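Local coordinates for protein pectate lyase (Bacillus, PDB 3VMV) that probably cleaves polygalacturonate (pectate) by the lyase reaction, as a secreted parallel beta-helix enzyme of polysaccharide lyase family 1, at residues His114-Val125 / Tyr151-Ala162. Numbering follows the deposited sequence.
Sequences HVREGEGTAIEV and YYDGLVDMKRNA
Ile123 to Val125 runs beside Val156 to Met158 as two parallel strands of neighbouring beta-helix turns, and this is the tight end of the contact. Asp157 uses both its backbone N and O on strand 123-125, straddling Glu124: its N donates to Ile123 O at 3.0 Å, and Val125 N donates to Asp157 O at 2.8 Å. Ile123 packs on Val156 and Val125 on Met158, apolar side chains of successive turns stacked toward the beta-helix interior. On the face bearing Glu124 and Asp157, an extended Lys159 crosses the Glu124 side chain and puts NZ 2.8 Å from Glu124 OE1, a salt bridge. A water joins Lys159 NZ to Asp157 OD2 and Thr121 OG1, which also accepts from Gly154 N.

The loop end faces solvent. Exposed Arg116, CG anti to the backbone N (chi1 170°) and extended to NE, carries its guanidinium over the Tyr151 ring, a cation-pi stack with planes 19° apart. Its NH1 reaches Tyr151 O at 2.7 Å, on a lone pair in the carbonyl plane. With an alanine at Tyr151 that bond could stay, but the guanidinium would probably lose its ring and swing more freely. Next to this stack, His114, its NE2 bonded to Glu142, turns an edge to the Tyr152 face, offset.

Strand 123-126 is flanked by 97-103 and 156-158 by 177-181, where Leu180 N bonds Asp157 OD1; Phe139 and Ile134, from strands 138-140 and 132-135, pack against Ile123 and Val156.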
ATOM      1  N   HIS A 114      -0.865  -7.382 -12.496  1.00 11.97           N
ATOM      2  CA  HIS A 114       0.095  -7.867 -13.487  1.00 10.38           C
ATOM      3  C   HIS A 114       0.907  -6.693 -14.023  1.00 10.35           C
ATOM      4  O   HIS A 114       1.162  -6.618 -15.235  1.00 12.01           O
ATOM      5  CB  HIS A 114      -0.564  -8.667 -14.616  1.00 12.21           C
ATOM      6  CG  HIS A 114      -1.177  -9.938 -14.135  1.00 14.60           C
ATOM      7  ND1 HIS A 114      -2.473 -10.006 -13.663  1.00 15.12           N
ATOM      8  CD2 HIS A 114      -0.653 -11.177 -13.994  1.00 13.91           C
ATOM      9  CE1 HIS A 114      -2.735 -11.254 -13.298  1.00 15.39           C
ATOM     10  NE2 HIS A 114      -1.653 -11.989 -13.503  1.00 14.54           N
ATOM     11  N   VAL A 115       1.370  -5.834 -13.110  1.00 11.52           N
ATOM     12  CA  VAL A 115       2.148  -4.667 -13.531  1.00 10.96           C
ATOM     13  C   VAL A 115       3.617  -5.060 -13.645  1.00 10.76           C
ATOM     14  O   VAL A 115       4.292  -5.278 -12.645  1.00 11.65           O
ATOM     15  CB  VAL A 115       1.963  -3.488 -12.575  1.00  9.87           C
ATOM     16  CG1 VAL A 115       2.661  -2.198 -13.143  1.00 12.68           C
ATOM     17  CG2 VAL A 115       0.445  -3.198 -12.430  1.00 13.23           C
ATOM     18  N   ARG A 116       4.111  -5.165 -14.873  1.00 14.02           N
ATOM     19  CA  ARG A 116       5.529  -5.419 -15.135  1.00 14.95           C
ATOM     20  C   ARG A 116       6.254  -4.158 -15.650  1.00 13.52           C
ATOM     21  O   ARG A 116       7.373  -3.852 -15.222  1.00 15.18           O
ATOM     22  CB  ARG A 116       5.705  -6.544 -16.158  1.00 19.12           C
ATOM     23  CG  ARG A 116       7.152  -6.659 -16.630  1.00 23.54           C
ATOM     24  CD  ARG A 116       7.481  -7.998 -17.248  1.00 26.02           C
ATOM     25  NE  ARG A 116       8.817  -7.957 -17.850  1.00 31.25           N
ATOM     26  CZ  ARG A 116       9.975  -8.032 -17.187  1.00 30.26           C
ATOM     27  NH1 ARG A 116      10.024  -8.193 -15.874  1.00 22.43           N
ATOM     28  NH2 ARG A 116      11.116  -7.964 -17.865  1.00 35.34           N
ATOM     29  N   GLU A 117       5.620  -3.450 -16.585  1.00 13.37           N
ATOM     30  CA  GLU A 117       6.238  -2.247 -17.187  1.00 12.85           C
ATOM     31  C   GLU A 117       6.170  -1.027 -16.263  1.00 14.62           C
ATOM     32  O   GLU A 117       5.508  -1.055 -15.233  1.00 15.18           O
ATOM     33  CB  GLU A 117       5.603  -1.966 -18.540  1.00 17.91           C
ATOM     34  CG  GLU A 117       5.819  -3.112 -19.525  1.00 22.67           C
ATOM     35  CD  GLU A 117       5.204  -2.841 -20.880  1.00 36.14           C
ATOM     36  OE1 GLU A 117       5.430  -1.733 -21.419  1.00 39.54           O
ATOM     37  OE2 GLU A 117       4.492  -3.730 -21.405  1.00 37.46           O
ATOM     38  N   GLY A 118       6.842   0.071 -16.631  1.00 17.01           N
ATOM     39  CA  GLY A 118       6.881   1.216 -15.738  1.00 17.79           C
ATOM     40  C   GLY A 118       7.770   0.945 -14.537  1.00 16.52           C
ATOM     41  O   GLY A 118       8.916   0.522 -14.673  1.00 19.60           O
ATOM     42  N   GLU A 119       7.249   1.213 -13.344  1.00 12.38           N
ATOM     43  CA  GLU A 119       7.958   0.810 -12.133  1.00 13.18           C
ATOM     44  C   GLU A 119       7.736  -0.678 -11.855  1.00 14.29           C
ATOM     45  O   GLU A 119       8.366  -1.231 -10.956  1.00 15.89           O
ATOM     46  CB  GLU A 119       7.445   1.587 -10.905  1.00 14.68           C
ATOM     47  CG  GLU A 119       7.567   3.109 -10.986  1.00 19.77           C
ATOM     48  CD  GLU A 119       8.993   3.604 -10.751  1.00 19.84           C
ATOM     49  OE1 GLU A 119       9.892   2.766 -10.445  1.00 21.07           O
ATOM     50  OE2 GLU A 119       9.225   4.849 -10.872  1.00 20.47           O
ATOM     51  N   GLY A 120       6.817  -1.314 -12.584  1.00 14.37           N
ATOM     52  CA  GLY A 120       6.446  -2.693 -12.305  1.00 13.65           C
ATOM     53  C   GLY A 120       5.679  -2.816 -10.993  1.00 12.14           C
ATOM     54  O   GLY A 120       5.654  -3.882 -10.351  1.00 12.49           O
ATOM     55  N   THR A 121       5.034  -1.729 -10.610  1.00 11.85           N
ATOM     56  CA  THR A 121       4.397  -1.660  -9.297  1.00 12.02           C
ATOM     57  C   THR A 121       2.983  -1.108  -9.425  1.00 11.43           C
ATOM     58  O   THR A 121       2.743  -0.154 -10.175  1.00 13.30           O
ATOM     59  CB  THR A 121       5.248  -0.760  -8.387  1.00 14.31           C
ATOM     60  OG1 THR A 121       6.511  -1.419  -8.133  1.00 12.10           O
ATOM     61  CG2 THR A 121       4.556  -0.496  -7.042  1.00 13.69           C
ATOM     62  N   ALA A 122       2.027  -1.699  -8.706  1.00 10.14           N
ATOM     63  CA  ALA A 122       0.630  -1.294  -8.889  1.00 10.39           C
ATOM     64  C   ALA A 122       0.404   0.161  -8.413  1.00 10.46           C
ATOM     65  O   ALA A 122      -0.222   0.941  -9.121  1.00 10.57           O
ATOM     66  CB  ALA A 122      -0.341  -2.268  -8.179  1.00 10.25           C
ATOM     67  N   ILE A 123       0.866   0.502  -7.201  1.00 10.15           N
ATOM     68  CA  ILE A 123       0.860   1.902  -6.786  1.00 10.15           C
ATOM     69  C   ILE A 123       2.194   2.219  -6.155  1.00 10.28           C
ATOM     70  O   ILE A 123       2.571   1.620  -5.151  1.00 10.86           O
ATOM     71  CB  ILE A 123      -0.247   2.222  -5.790  1.00  9.59           C
ATOM     72  CG1 ILE A 123      -1.597   1.827  -6.371  1.00 10.93           C
ATOM     73  CG2 ILE A 123      -0.249   3.739  -5.467  1.00 11.56           C
ATOM     74  CD1 ILE A 123      -2.804   2.066  -5.397  1.00 10.34           C
ATOM     75  N   GLU A 124       2.921   3.166  -6.744  1.00 10.80           N
ATOM     76  CA  GLU A 124       4.149   3.681  -6.171  1.00 12.15           C
ATOM     77  C   GLU A 124       3.884   5.041  -5.574  1.00 11.26           C
ATOM     78  O   GLU A 124       3.399   5.927  -6.286  1.00 12.01           O
ATOM     79  CB  GLU A 124       5.255   3.779  -7.233  1.00 16.20           C
ATOM     80  CG  GLU A 124       6.469   4.599  -6.665  1.00 28.56           C
ATOM     81  CD  GLU A 124       7.829   4.418  -7.357  1.00 36.19           C
ATOM     82  OE1 GLU A 124       8.525   3.389  -7.131  1.00 18.66           O
ATOM     83  OE2 GLU A 124       8.248   5.346  -8.086  1.00 45.09           O
ATOM     84  N   VAL A 125       4.195   5.231  -4.288  1.00 11.50           N
ATOM     85  CA  VAL A 125       3.946   6.508  -3.636  1.00 11.84           C
ATOM     86  C   VAL A 125       5.313   7.086  -3.254  1.00 12.73           C
ATOM     87  O   VAL A 125       6.014   6.501  -2.446  1.00 11.53           O
ATOM     88  CB  VAL A 125       3.075   6.318  -2.382  1.00 12.29           C
ATOM     89  CG1 VAL A 125       2.798   7.638  -1.730  1.00 13.19           C
ATOM     90  CG2 VAL A 125       1.754   5.568  -2.699  1.00 14.25           C
ATOM     91  N   TYR A 151       9.917 -10.592 -11.851  1.00 12.12           N
ATOM     92  CA  TYR A 151       9.250 -10.355 -13.150  1.00 14.22           C
ATOM     93  C   TYR A 151       8.282  -9.196 -13.006  1.00 13.13           C
ATOM     94  O   TYR A 151       8.258  -8.282 -13.848  1.00 14.58           O
ATOM     95  CB  TYR A 151       8.540 -11.618 -13.639  1.00 13.91           C
ATOM     96  CG  TYR A 151       7.943 -11.503 -15.025  1.00 14.43           C
ATOM     97  CD1 TYR A 151       8.704 -11.774 -16.141  1.00 17.16           C
ATOM     98  CD2 TYR A 151       6.618 -11.108 -15.203  1.00 16.77           C
ATOM     99  CE1 TYR A 151       8.161 -11.677 -17.413  1.00 18.65           C
ATOM    100  CE2 TYR A 151       6.069 -11.007 -16.450  1.00 16.54           C
ATOM    101  CZ  TYR A 151       6.845 -11.302 -17.557  1.00 18.63           C
ATOM    102  OH  TYR A 151       6.285 -11.205 -18.808  1.00 21.28           O
ATOM    103  N   TYR A 152       7.453  -9.275 -11.957  1.00 12.66           N
ATOM    104  CA  TYR A 152       6.696  -8.129 -11.468  1.00 11.70           C
ATOM    105  C   TYR A 152       7.467  -7.538 -10.316  1.00 12.17           C
ATOM    106  O   TYR A 152       8.253  -8.263  -9.645  1.00 13.13           O
ATOM    107  CB  TYR A 152       5.299  -8.580 -11.007  1.00 11.11           C
ATOM    108  CG  TYR A 152       4.541  -9.315 -12.105  1.00  9.35           C
ATOM    109  CD1 TYR A 152       4.048  -8.635 -13.218  1.00 13.10           C
ATOM    110  CD2 TYR A 152       4.332 -10.696 -12.006  1.00 12.24           C
ATOM    111  CE1 TYR A 152       3.373  -9.325 -14.233  1.00 13.51           C
ATOM    112  CE2 TYR A 152       3.657 -11.390 -13.008  1.00 14.12           C
ATOM    113  CZ  TYR A 152       3.176 -10.702 -14.097  1.00 14.32           C
ATOM    114  OH  TYR A 152       2.525 -11.416 -15.103  1.00 19.00           O
ATOM    115  N   ASP A 153       7.241  -6.246 -10.038  1.00 11.91           N
ATOM    116  CA  ASP A 153       7.916  -5.619  -8.892  1.00 11.50           C
ATOM    117  C   ASP A 153       6.967  -5.549  -7.696  1.00 12.38           C
ATOM    118  O   ASP A 153       6.658  -6.589  -7.123  1.00 12.40           O
ATOM    119  CB  ASP A 153       8.516  -4.255  -9.285  1.00 13.89           C
ATOM    120  CG  ASP A 153       9.602  -3.764  -8.315  1.00 15.88           C
ATOM    121  OD1 ASP A 153       9.900  -4.440  -7.314  1.00 14.60           O
ATOM    122  OD2 ASP A 153      10.181  -2.674  -8.585  1.00 17.04           O
ATOM    123  N   GLY A 154       6.557  -4.369  -7.261  1.00 10.84           N
ATOM    124  CA  GLY A 154       5.729  -4.315  -6.048  1.00 12.12           C
ATOM    125  C   GLY A 154       4.237  -4.238  -6.261  1.00 10.99           C
ATOM    126  O   GLY A 154       3.763  -4.030  -7.363  1.00 11.33           O
ATOM    127  N   LEU A 155       3.475  -4.379  -5.183  1.00 11.73           N
ATOM    128  CA  LEU A 155       2.083  -4.053  -5.274  1.00  9.40           C
ATOM    129  C   LEU A 155       1.847  -2.645  -4.793  1.00  9.70           C
ATOM    130  O   LEU A 155       1.414  -1.811  -5.582  1.00 11.09           O
ATOM    131  CB  LEU A 155       1.198  -5.068  -4.530  1.00  8.79           C
ATOM    132  CG  LEU A 155       1.171  -6.438  -5.242  1.00  9.18           C
ATOM    133  CD1 LEU A 155       0.239  -7.370  -4.490  1.00 10.36           C
ATOM    134  CD2 LEU A 155       0.744  -6.327  -6.722  1.00 10.07           C
ATOM    135  N   VAL A 156       2.131  -2.347  -3.533  1.00 10.56           N
ATOM    136  CA  VAL A 156       2.076  -0.945  -3.087  1.00  9.21           C
ATOM    137  C   VAL A 156       3.364  -0.601  -2.397  1.00 11.46           C
ATOM    138  O   VAL A 156       3.704  -1.204  -1.351  1.00 11.14           O
ATOM    139  CB  VAL A 156       0.910  -0.632  -2.107  1.00  9.41           C
ATOM    140  CG1 VAL A 156       1.065   0.805  -1.526  1.00 12.17           C
ATOM    141  CG2 VAL A 156      -0.453  -0.786  -2.828  1.00  9.12           C
ATOM    142  N   ASP A 157       4.154   0.297  -3.010  1.00 10.60           N
ATOM    143  CA  ASP A 157       5.464   0.665  -2.480  1.00 11.28           C
ATOM    144  C   ASP A 157       5.485   2.129  -2.131  1.00 10.43           C
ATOM    145  O   ASP A 157       4.951   2.958  -2.871  1.00 11.99           O
ATOM    146  CB  ASP A 157       6.602   0.413  -3.483  1.00 11.44           C
ATOM    147  CG  ASP A 157       6.880  -1.064  -3.737  1.00 14.36           C
ATOM    148  OD1 ASP A 157       6.431  -1.936  -2.978  1.00 13.56           O
ATOM    149  OD2 ASP A 157       7.584  -1.368  -4.755  1.00 15.72           O
ATOM    150  N   MET A 158       6.126   2.452  -1.008  1.00 10.54           N
ATOM    151  CA  MET A 158       6.268   3.840  -0.557  1.00 10.11           C
ATOM    152  C   MET A 158       7.731   4.149  -0.384  1.00 11.33           C
ATOM    153  O   MET A 158       8.478   3.348   0.211  1.00 10.37           O
ATOM    154  CB  MET A 158       5.516   4.009   0.783  1.00 11.86           C
ATOM    155  CG  MET A 158       4.019   3.639   0.599  1.00 25.49           C
ATOM    156  SD  MET A 158       3.308   3.606   2.231  1.00 18.61           S
ATOM    157  CE  MET A 158       1.779   2.724   1.804  1.00 14.23           C
ATOM    158  N   LYS A 159       8.138   5.306  -0.890  1.00 12.13           N
ATOM    159  CA  LYS A 159       9.552   5.673  -0.937  1.00 11.73           C
ATOM    160  C   LYS A 159       9.730   7.167  -0.758  1.00 10.60           C
ATOM    161  O   LYS A 159       8.780   7.957  -0.937  1.00 11.02           O
ATOM    162  CB  LYS A 159      10.141   5.324  -2.330  1.00 12.63           C
ATOM    163  CG  LYS A 159       9.967   3.867  -2.756  1.00 15.31           C
ATOM    164  CD  LYS A 159      10.514   3.626  -4.190  1.00 15.86           C
ATOM    165  CE  LYS A 159      10.254   2.180  -4.646  1.00 15.20           C
ATOM    166  NZ  LYS A 159      10.691   1.984  -6.077  1.00 17.67           N
ATOM    167  N   ARG A 160      10.983   7.556  -0.492  1.00 11.01           N
ATOM    168  CA  ARG A 160      11.419   8.949  -0.658  1.00 13.15           C
ATOM    169  C   ARG A 160      10.498   9.916   0.093  1.00 12.83           C
ATOM    170  O   ARG A 160       9.916  10.843  -0.476  1.00 12.79           O
ATOM    171  CB  ARG A 160      11.552   9.306  -2.150  1.00 14.84           C
ATOM    172  CG  ARG A 160      12.666   8.456  -2.807  1.00 14.32           C
ATOM    173  CD  ARG A 160      12.921   8.899  -4.230  1.00 16.12           C
ATOM    174  NE  ARG A 160      14.149   8.257  -4.712  1.00 21.57           N
ATOM    175  CZ  ARG A 160      15.381   8.748  -4.583  1.00 33.88           C
ATOM    176  NH1 ARG A 160      15.596   9.919  -3.993  1.00 31.78           N
ATOM    177  NH2 ARG A 160      16.410   8.051  -5.049  1.00 42.99           N
ATOM    178  N   ASN A 161      10.408   9.693   1.400  1.00 14.26           N
ATOM    179  CA  ASN A 161       9.751  10.629   2.308  1.00 13.56           C
ATOM    180  C   ASN A 161       8.239  10.779   2.164  1.00 14.83           C
ATOM    181  O   ASN A 161       7.683  11.745   2.670  1.00 15.64           O
ATOM    182  CB  ASN A 161      10.423  11.991   2.204  1.00 14.73           C
ATOM    183  CG  ASN A 161      11.866  11.904   2.550  1.00 18.58           C
ATOM    184  OD1 ASN A 161      12.216  11.612   3.695  1.00 19.54           O
ATOM    185  ND2 ASN A 161      12.720  12.094   1.555  1.00 17.61           N
ATOM    186  N   ALA A 162       7.585   9.785   1.567  1.00 12.85           N
ATOM    187  CA  ALA A 162       6.125   9.719   1.556  1.00 12.87           C
ATOM    188  C   ALA A 162       5.666   9.630   3.009  1.00 13.19           C
ATOM    189  O   ALA A 162       6.281   8.929   3.809  1.00 13.01           O
ATOM    190  CB  ALA A 162       5.662   8.457   0.791  1.00 14.09           C
TER
HETATM  191  O   HOH W   1       8.649  -5.507 -13.241  1.00 18.18           O
HETATM  192  O   HOH W   2      10.118   0.411  -8.927  1.00 20.69           O
HETATM  193  O   HOH W   3       3.501  -5.650  -9.754  1.00 12.40           O
HETATM  194  O   HOH W   4       8.367   0.068  -6.761  1.00 20.49           O